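Local coordinates for protein racemase (Pseudovibrio sp. JE062, PDB 3MKC) that is named a racemase and belongs to the enolase superfamily, pairing a mandelate racemase/muconate lactonizing enzyme-type N-terminal domain with a TIM-barrel-like C-terminal domain, at residues E339-P343 with E344-G348; K189-A192 with Y193-E197; N227-D231 with L232-F236. One frame throughout, in Å; residues are numbered along the deposited sequence.

Contact 1: E339-P343 with E344-G348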
loop_
_atom_site.group_PDB
_atom_site.type_symbol
_atom_site.label_atom_id
_atom_site.label_comp_id
_atom_site.label_asym_id
_atom_site.label_seq_id
_atom_site.Cartn_x
_atom_site.Cartn_y
_atom_site.Cartn_z
ATOM N N GLU A 339 4.603 -3.249 4.269
ATOM C CA GLU A 339 4.901 -3.915 3.005
ATOM C C GLU A 339 5.720 -3.070 2.055
ATOM O O GLU A 339 5.429 -1.894 1.833
ATOM C CB GLU A 339 3.630 -4.381 2.290
ATOM C CG GLU A 339 3.920 -5.055 0.946
ATOM C CD GLU A 339 2.712 -5.744 0.338
ATOM O OE1 GLU A 339 1.600 -5.184 0.414
ATOM O OE2 GLU A 339 2.878 -6.844 -0.234
ATOM N N TYR A 340 6.745 -3.696 1.489
ATOM C CA TYR A 340 7.622 -3.027 0.553
ATOM C C TYR A 340 8.068 -4.025 -0.509
ATOM O O TYR A 340 8.329 -5.189 -0.212
ATOM C CB TYR A 340 8.845 -2.490 1.286
ATOM C CG TYR A 340 9.626 -1.457 0.510
ATOM C CD1 TYR A 340 9.284 -0.108 0.567
ATOM C CD2 TYR A 340 10.717 -1.829 -0.274
ATOM C CE1 TYR A 340 10.012 0.850 -0.133
ATOM C CE2 TYR A 340 11.453 -0.881 -0.981
ATOM C CZ TYR A 340 11.095 0.453 -0.905
ATOM O OH TYR A 340 11.815 1.388 -1.599
ATOM N N VAL A 341 8.126 -3.571 -1.752
ATOM C CA VAL A 341 8.577 -4.415 -2.843
ATOM C C VAL A 341 9.926 -3.826 -3.231
ATOM O O VAL A 341 10.028 -2.652 -3.586
ATOM C CB VAL A 341 7.591 -4.378 -4.038
ATOM C CG1 VAL A 341 7.423 -2.956 -4.542
ATOM C CG2 VAL A 341 8.089 -5.293 -5.153
ATOM N N HIS A 342 10.969 -4.636 -3.117
ATOM C CA HIS A 342 12.314 -4.181 -3.423
ATOM C C HIS A 342 12.748 -4.651 -4.809
ATOM O O HIS A 342 12.402 -5.752 -5.232
ATOM C CB HIS A 342 13.280 -4.698 -2.354
ATOM C CG HIS A 342 14.636 -4.076 -2.415
ATOM N ND1 HIS A 342 15.574 -4.421 -3.367
ATOM C CD2 HIS A 342 15.202 -3.098 -1.668
ATOM C CE1 HIS A 342 16.655 -3.682 -3.202
ATOM N NE2 HIS A 342 16.455 -2.871 -2.177
ATOM N N PRO A 343 13.507 -3.809 -5.534
ATOM C CA PRO A 343 14.006 -4.100 -6.884
ATOM C C PRO A 343 14.854 -5.364 -7.013
ATOM O O PRO A 343 14.792 -6.053 -8.028
ATOM C CB PRO A 343 14.796 -2.844 -7.232
ATOM C CG PRO A 343 14.069 -1.778 -6.492
ATOM C CD PRO A 343 13.841 -2.427 -5.150
ATOM N N GLU A 344 15.650 -5.668 -5.995
ATOM C CA GLU A 344 16.494 -6.860 -6.039
ATOM C C GLU A 344 15.751 -8.093 -5.534
ATOM O O GLU A 344 16.320 -9.187 -5.463
ATOM C CB GLU A 344 17.762 -6.646 -5.204
ATOM C CG GLU A 344 18.696 -5.578 -5.759
ATOM C CD GLU A 344 19.946 -5.387 -4.916
ATOM O OE1 GLU A 344 20.711 -6.360 -4.744
ATOM O OE2 GLU A 344 20.163 -4.260 -4.428
ATOM N N PHE A 345 14.479 -7.912 -5.189
ATOM C CA PHE A 345 13.656 -9.007 -4.681
ATOM C C PHE A 345 12.322 -9.094 -5.405
ATOM O O PHE A 345 11.309 -9.473 -4.814
ATOM C CB PHE A 345 13.410 -8.823 -3.181
ATOM C CG PHE A 345 14.614 -9.100 -2.334
ATOM C CD1 PHE A 345 14.896 -10.391 -1.909
ATOM C CD2 PHE A 345 15.481 -8.075 -1.982
ATOM C CE1 PHE A 345 16.028 -10.657 -1.139
ATOM C CE2 PHE A 345 16.610 -8.329 -1.218
ATOM C CZ PHE A 345 16.885 -9.623 -0.795
ATOM N N CYS A 346 12.317 -8.735 -6.682
ATOM C CA CYS A 346 11.093 -8.784 -7.465
ATOM C C CYS A 346 11.367 -8.460 -8.922
ATOM O O CYS A 346 12.435 -7.963 -9.276
ATOM C CB CYS A 346 10.082 -7.770 -6.932
ATOM S SG CYS A 346 10.392 -6.083 -7.515
ATOM N N ASP A 347 10.387 -8.753 -9.765
ATOM C CA ASP A 347 10.493 -8.457 -11.182
ATOM C C ASP A 347 9.399 -7.448 -11.486
ATOM O O ASP A 347 8.268 -7.588 -11.017
ATOM C CB ASP A 347 10.296 -9.721 -12.021
ATOM C CG ASP A 347 11.418 -10.723 -11.830
ATOM O OD1 ASP A 347 12.591 -10.298 -11.829
ATOM O OD2 ASP A 347 11.126 -11.930 -11.689
ATOM N N GLY A 348 9.742 -6.429 -12.257
ATOM C CA GLY A 348 8.775 -5.405 -12.599
ATOM C C GLY A 348 9.485 -4.165 -13.090
ATOM O O GLY A 348 9.940 -3.343 -12.292
#
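His342 and Glu344 meet through the imidazole: ND1 accepts the backbone N-H of Glu344, with N to ND1 2.9 Å and a fairly straight N-H...N angle of 163°. The donor lies close to the ring plane, so ND1 receives it at the edge of the imidazole. Pro343 CD lies over one face of the same ring, 3.1 Å above its plane but offset toward the rim. A second bond runs from Phe345 N to His342 O at 3.0 Å; here the donor stands well above the carbonyl plane. Together the two bonds fasten both the ring and the carbonyl of His342 to the turn that follows. The phenyl ring of Phe345 then presents its edge toward the face of the imidazole in an offset edge-to-face pair, centroids 5.8 Å apart and planes at 78°, with CD2 leading. With CG anti to the backbone N (chi1 -169°), the imidazole is carried back alongside the turn. Within the turn, Cys346 SG packs 3.4 Å from Val341 CG2. The turn leaves strand 339-340, a short parallel strand of the barrel sheet in the enolase-type C-terminal domain, and leads to helix 349-353, where Gly348 is the N-cap. Farther out, Lys167 bonds to Glu344 O and makes a cation-pi contact with the Phe345 ring, while His171 meets that ring edge-to-face.

Contact 2: K189-A192 with Y193-E197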
loop_
_atom_site.group_PDB
_atom_site.type_symbol
_atom_site.label_atom_id
_atom_site.label_comp_id
_atom_site.label_asym_id
_atom_site.label_seq_id
_atom_site.Cartn_x
_atom_site.Cartn_y
_atom_site.Cartn_z
ATOM N N LYS A 189 -4.104 -29.681 3.811
ATOM C CA LYS A 189 -2.985 -30.374 4.431
ATOM C C LYS A 189 -1.695 -30.130 3.652
ATOM O O LYS A 189 -0.619 -30.014 4.237
ATOM C CB LYS A 189 -3.265 -31.877 4.543
ATOM C CG LYS A 189 -3.535 -32.313 5.975
ATOM C CD LYS A 189 -2.341 -31.928 6.853
ATOM C CE LYS A 189 -2.680 -31.861 8.338
ATOM N NZ LYS A 189 -1.505 -31.333 9.103
ATOM N N GLU A 190 -1.813 -30.033 2.333
ATOM C CA GLU A 190 -0.655 -29.793 1.490
ATOM C C GLU A 190 -0.148 -28.372 1.710
ATOM O O GLU A 190 1.058 -28.121 1.685
ATOM C CB GLU A 190 -1.017 -29.999 0.015
ATOM C CG GLU A 190 -1.368 -31.439 -0.342
ATOM C CD GLU A 190 -1.753 -31.596 -1.801
ATOM O OE1 GLU A 190 -2.748 -30.977 -2.230
ATOM O OE2 GLU A 190 -1.055 -32.334 -2.520
ATOM N N VAL A 191 -1.077 -27.441 1.916
ATOM C CA VAL A 191 -0.711 -26.053 2.160
ATOM C C VAL A 191 0.068 -25.987 3.468
ATOM O O VAL A 191 1.048 -25.250 3.575
ATOM C CB VAL A 191 -1.962 -25.144 2.261
ATOM C CG1 VAL A 191 -1.554 -23.730 2.682
ATOM C CG2 VAL A 191 -2.670 -25.103 0.916
ATOM N N ALA A 192 -0.367 -26.765 4.455
ATOM C CA ALA A 192 0.314 -26.787 5.741
ATOM C C ALA A 192 1.736 -27.304 5.534
ATOM O O ALA A 192 2.693 -26.770 6.094
ATOM C CB ALA A 192 -0.429 -27.678 6.712
ATOM N N TYR A 193 1.855 -28.350 4.724
ATOM C CA TYR A 193 3.145 -28.957 4.413
ATOM C C TYR A 193 4.035 -27.901 3.775
ATOM O O TYR A 193 5.187 -27.705 4.169
ATOM C CB TYR A 193 2.951 -30.124 3.437
ATOM C CG TYR A 193 4.240 -30.601 2.809
ATOM C CD1 TYR A 193 5.182 -31.303 3.558
ATOM C CD2 TYR A 193 4.536 -30.307 1.480
ATOM C CE1 TYR A 193 6.394 -31.701 2.998
ATOM C CE2 TYR A 193 5.749 -30.698 0.909
ATOM C CZ TYR A 193 6.669 -31.393 1.676
ATOM O OH TYR A 193 7.871 -31.772 1.127
ATOM N N TYR A 194 3.469 -27.222 2.787
ATOM C CA TYR A 194 4.137 -26.164 2.043
ATOM C C TYR A 194 4.749 -25.107 2.958
ATOM O O TYR A 194 5.941 -24.809 2.882
ATOM C CB TYR A 194 3.109 -25.522 1.110
ATOM C CG TYR A 194 3.560 -24.310 0.338
ATOM C CD1 TYR A 194 4.567 -24.398 -0.616
ATOM C CD2 TYR A 194 2.926 -23.080 0.515
ATOM C CE1 TYR A 194 4.927 -23.292 -1.385
ATOM C CE2 TYR A 194 3.276 -21.974 -0.246
ATOM C CZ TYR A 194 4.273 -22.086 -1.193
ATOM O OH TYR A 194 4.606 -20.993 -1.955
ATOM N N LEU A 195 3.920 -24.537 3.824
ATOM C CA LEU A 195 4.379 -23.504 4.732
ATOM C C LEU A 195 5.414 -24.042 5.703
ATOM O O LEU A 195 6.294 -23.316 6.139
ATOM C CB LEU A 195 3.185 -22.911 5.481
ATOM C CG LEU A 195 2.148 -22.255 4.559
ATOM C CD1 LEU A 195 0.996 -21.697 5.390
ATOM C CD2 LEU A 195 2.801 -21.140 3.754
ATOM N N ARG A 196 5.312 -25.321 6.043
ATOM C CA ARG A 196 6.277 -25.909 6.956
ATOM C C ARG A 196 7.633 -26.006 6.273
ATOM O O ARG A 196 8.676 -25.807 6.904
ATOM C CB ARG A 196 5.811 -27.294 7.402
ATOM C CG ARG A 196 4.753 -27.247 8.481
ATOM C CD ARG A 196 4.182 -28.622 8.793
ATOM N NE ARG A 196 3.271 -28.549 9.926
ATOM C CZ ARG A 196 3.645 -28.165 11.140
ATOM N NH1 ARG A 196 4.909 -27.831 11.365
ATOM N NH2 ARG A 196 2.759 -28.094 12.126
ATOM N N GLU A 197 7.619 -26.301 4.977
ATOM C CA GLU A 197 8.866 -26.421 4.229
ATOM C C GLU A 197 9.520 -25.063 4.035
ATOM O O GLU A 197 10.736 -24.932 4.158
ATOM C CB GLU A 197 8.620 -27.081 2.869
ATOM C CG GLU A 197 8.133 -28.511 2.979
ATOM C CD GLU A 197 9.081 -29.385 3.780
ATOM O OE1 GLU A 197 10.221 -29.608 3.318
ATOM O OE2 GLU A 197 8.687 -29.845 4.874
#
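Tyr193 and Tyr194 each turn the edge of the phenol ring toward a carbonyl one helical turn back: Glu190 O lies near the plane of the Tyr193 ring, and Val191 O near that of Tyr194. One face of Tyr193 carries Glu197 CG, 3.5 Å above the plane and offset toward the rim. These are the first two turns or so of helix 188-202, the helix of the beta-alpha-beta crossover between parallel strands 175-179 and 207-211 of the barrel domain. Four successive i to i+4 bonds hold its backbone, from Tyr193 N to Lys189 O through Arg196 N to Ala192 O. The Leu195 N to Val191 O member, 3.0 Å long, is the straightest at 170°. The helical backbone itself sets Tyr194 CB against the preceding turn, 3.2 Å from Val191 O. The Tyr194 ring runs on to Tyr161 of helix 154-170, and its hydroxyl bonds to Cys179 O. On another side Val191 CG1 and Leu195 CD1 are 4.2 Å apart, with Leu195 also reaching Met208 and Val210 of strand 207-211. Arg196 stays extended from CG to NE; NH1 forms a salt bridge with Asp231, which fixes the guanidinium end beyond the helix. At its root the aliphatic chain rides over a backbone acceptor, Arg196 CG lying 3.2 Å from Ala192 O.

Contact 3: N227-D231 with L232-F236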
loop_
_atom_site.group_PDB
_atom_site.type_symbol
_atom_site.label_atom_id
_atom_site.label_comp_id
_atom_site.label_asym_id
_atom_site.label_seq_id
_atom_site.Cartn_x
_atom_site.Cartn_y
_atom_site.Cartn_z
ATOM N N ASN A 227 -4.687 -23.498 12.900
ATOM C CA ASN A 227 -4.400 -24.083 14.197
ATOM C C ASN A 227 -3.318 -25.155 14.118
ATOM O O ASN A 227 -2.533 -25.310 15.048
ATOM C CB ASN A 227 -5.673 -24.662 14.826
ATOM C CG ASN A 227 -6.584 -23.582 15.372
ATOM O OD1 ASN A 227 -6.120 -22.508 15.750
ATOM N ND2 ASN A 227 -7.882 -23.865 15.435
ATOM N N SER A 228 -3.250 -25.868 13.001
ATOM C CA SER A 228 -2.255 -26.934 12.855
ATOM C C SER A 228 -0.835 -26.444 12.581
ATOM O O SER A 228 0.120 -27.215 12.682
ATOM C CB SER A 228 -2.678 -27.904 11.746
ATOM O OG SER A 228 -2.520 -27.321 10.467
ATOM N N ILE A 229 -0.687 -25.170 12.228
ATOM C CA ILE A 229 0.644 -24.634 11.953
ATOM C C ILE A 229 1.036 -23.550 12.947
ATOM O O ILE A 229 1.843 -22.672 12.647
ATOM C CB ILE A 229 0.745 -24.069 10.523
ATOM C CG1 ILE A 229 -0.262 -22.932 10.331
ATOM C CG2 ILE A 229 0.511 -25.189 9.510
ATOM C CD1 ILE A 229 -0.175 -22.285 8.966
ATOM N N GLU A 230 0.460 -23.630 14.139
ATOM C CA GLU A 230 0.745 -22.677 15.193
ATOM C C GLU A 230 2.240 -22.711 15.529
ATOM O O GLU A 230 2.847 -21.680 15.816
ATOM C CB GLU A 230 -0.095 -23.021 16.431
ATOM C CG GLU A 230 -0.183 -21.909 17.460
ATOM C CD GLU A 230 -1.139 -22.225 18.597
ATOM O OE1 GLU A 230 -2.362 -22.313 18.349
ATOM O OE2 GLU A 230 -0.666 -22.381 19.742
ATOM N N ASP A 231 2.834 -23.898 15.472
ATOM C CA ASP A 231 4.252 -24.053 15.780
ATOM C C ASP A 231 5.172 -23.283 14.827
ATOM O O ASP A 231 6.314 -22.977 15.177
ATOM C CB ASP A 231 4.627 -25.541 15.773
ATOM C CG ASP A 231 4.319 -26.206 14.454
ATOM O OD1 ASP A 231 3.158 -26.116 14.001
ATOM O OD2 ASP A 231 5.233 -26.818 13.869
ATOM N N LEU A 232 4.682 -22.971 13.629
ATOM C CA LEU A 232 5.478 -22.224 12.656
ATOM C C LEU A 232 5.637 -20.768 13.089
ATOM O O LEU A 232 6.449 -20.033 12.542
ATOM C CB LEU A 232 4.831 -22.285 11.270
ATOM C CG LEU A 232 4.727 -23.687 10.665
ATOM C CD1 LEU A 232 4.186 -23.584 9.252
ATOM C CD2 LEU A 232 6.098 -24.362 10.668
ATOM N N GLU A 233 4.848 -20.354 14.074
ATOM C CA GLU A 233 4.935 -18.993 14.585
ATOM C C GLU A 233 4.901 -17.930 13.489
ATOM O O GLU A 233 5.694 -16.980 13.507
ATOM C CB GLU A 233 6.223 -18.832 15.399
ATOM C CG GLU A 233 6.376 -19.842 16.534
ATOM C CD GLU A 233 7.683 -19.675 17.289
ATOM O OE1 GLU A 233 7.974 -18.541 17.731
ATOM O OE2 GLU A 233 8.418 -20.676 17.445
ATOM N N LEU A 234 3.988 -18.083 12.539
ATOM C CA LEU A 234 3.867 -17.125 11.443
ATOM C C LEU A 234 3.358 -15.780 11.969
ATOM O O LEU A 234 2.582 -15.728 12.927
ATOM C CB LEU A 234 2.923 -17.692 10.375
ATOM C CG LEU A 234 3.350 -19.073 9.842
ATOM C CD1 LEU A 234 2.299 -19.625 8.890
ATOM C CD2 LEU A 234 4.704 -18.953 9.136
ATOM N N TYR A 235 3.802 -14.696 11.338
ATOM C CA TYR A 235 3.409 -13.358 11.754
ATOM C C TYR A 235 1.929 -13.094 11.499
ATOM O O TYR A 235 1.241 -12.544 12.356
ATOM C CB TYR A 235 4.239 -12.299 11.034
ATOM C CG TYR A 235 4.078 -10.942 11.663
ATOM C CD1 TYR A 235 4.976 -10.490 12.630
ATOM C CD2 TYR A 235 2.988 -10.133 11.345
ATOM C CE1 TYR A 235 4.795 -9.268 13.263
ATOM C CE2 TYR A 235 2.793 -8.920 11.973
ATOM C CZ TYR A 235 3.694 -8.488 12.932
ATOM O OH TYR A 235 3.481 -7.288 13.582
ATOM N N PHE A 236 1.441 -13.457 10.317
ATOM C CA PHE A 236 0.027 -13.269 10.039
ATOM C C PHE A 236 -0.528 -14.107 8.902
ATOM O O PHE A 236 0.224 -14.712 8.130
ATOM C CB PHE A 236 -0.316 -11.772 9.852
ATOM C CG PHE A 236 0.200 -11.131 8.569
ATOM C CD1 PHE A 236 0.004 -11.724 7.319
ATOM C CD2 PHE A 236 0.763 -9.858 8.617
ATOM C CE1 PHE A 236 0.359 -11.049 6.140
ATOM C CE2 PHE A 236 1.122 -9.170 7.448
ATOM C CZ PHE A 236 0.918 -9.766 6.206
HETATM O O HOH W 1 1.569 -19.774 12.750
#
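Ile229 and Leu232 form the tight side of this turn. Leu232 CD1 comes to 3.7 Å from Ile229 CB and lies a little farther from CG2, the two side chains crossing at a slant. Beneath them Leu232 N donates to Ile229 O at 3.0 Å, which holds their backbones together. Ile229 has CG1 between its backbone N and carbonyl carbon (chi1 60°), and from there the extended chain sends CD1 onward to Leu234 CD1, 3.6 Å away. Ile229 thus touches one leucine near its branch point and the other with its far methyl. The same group packs against helix 188-202: Ile229 on Ala192 and Leu195, Leu232 on Leu195 and Arg196, while Leu234 leans on Met208 and Val210 of strand 207-211. In the barrel-like C-terminal domain this is an alpha-to-beta connection, leading from helix 219-228 through a short 3-10 turn toward strand 236-238. A second i to i+3 bond, Glu233 N to Glu230 O at 3.0 Å, continues that turn. In both bonds the donor sits well above the carbonyl plane, 60° out of it for Ile229 O. Glu233 then takes up a left-handed backbone conformation, and the chain changes direction. A water bridges the turn, donating to Ile229 O at 2.9 Å and accepting from Leu234 N at 3.0 Å.

The other side is more open and polar. Glu230, Asp231 and Glu233 are exposed. Glu233 CG lies 3.4 Å from Asp231 O, and the chain runs on extended from there. Asp231, the partner of Arg196, lies alongside Leu232, the two side chains pointing the same way.

Along the chain the three contacts come in series, each within one continuous run of residues, and none nests within or crosses another. Contact 2 comes first, inside the helix that links strands 175-179 and 207-211. Contact 3 closes the turn after the next helix, 219-228, and leads into strand 236-238. These two touch, their centres about 11 Å apart: the Arg196-Asp231 salt bridge, backed by Leu195 and Leu232, ties neighbouring parts of the barrel's outer layer. Contact 1 comes last, turning the chain from strand 339-340 toward helix 349-353. Its centre lies about 25 Å from each of the other two, and it touches neither.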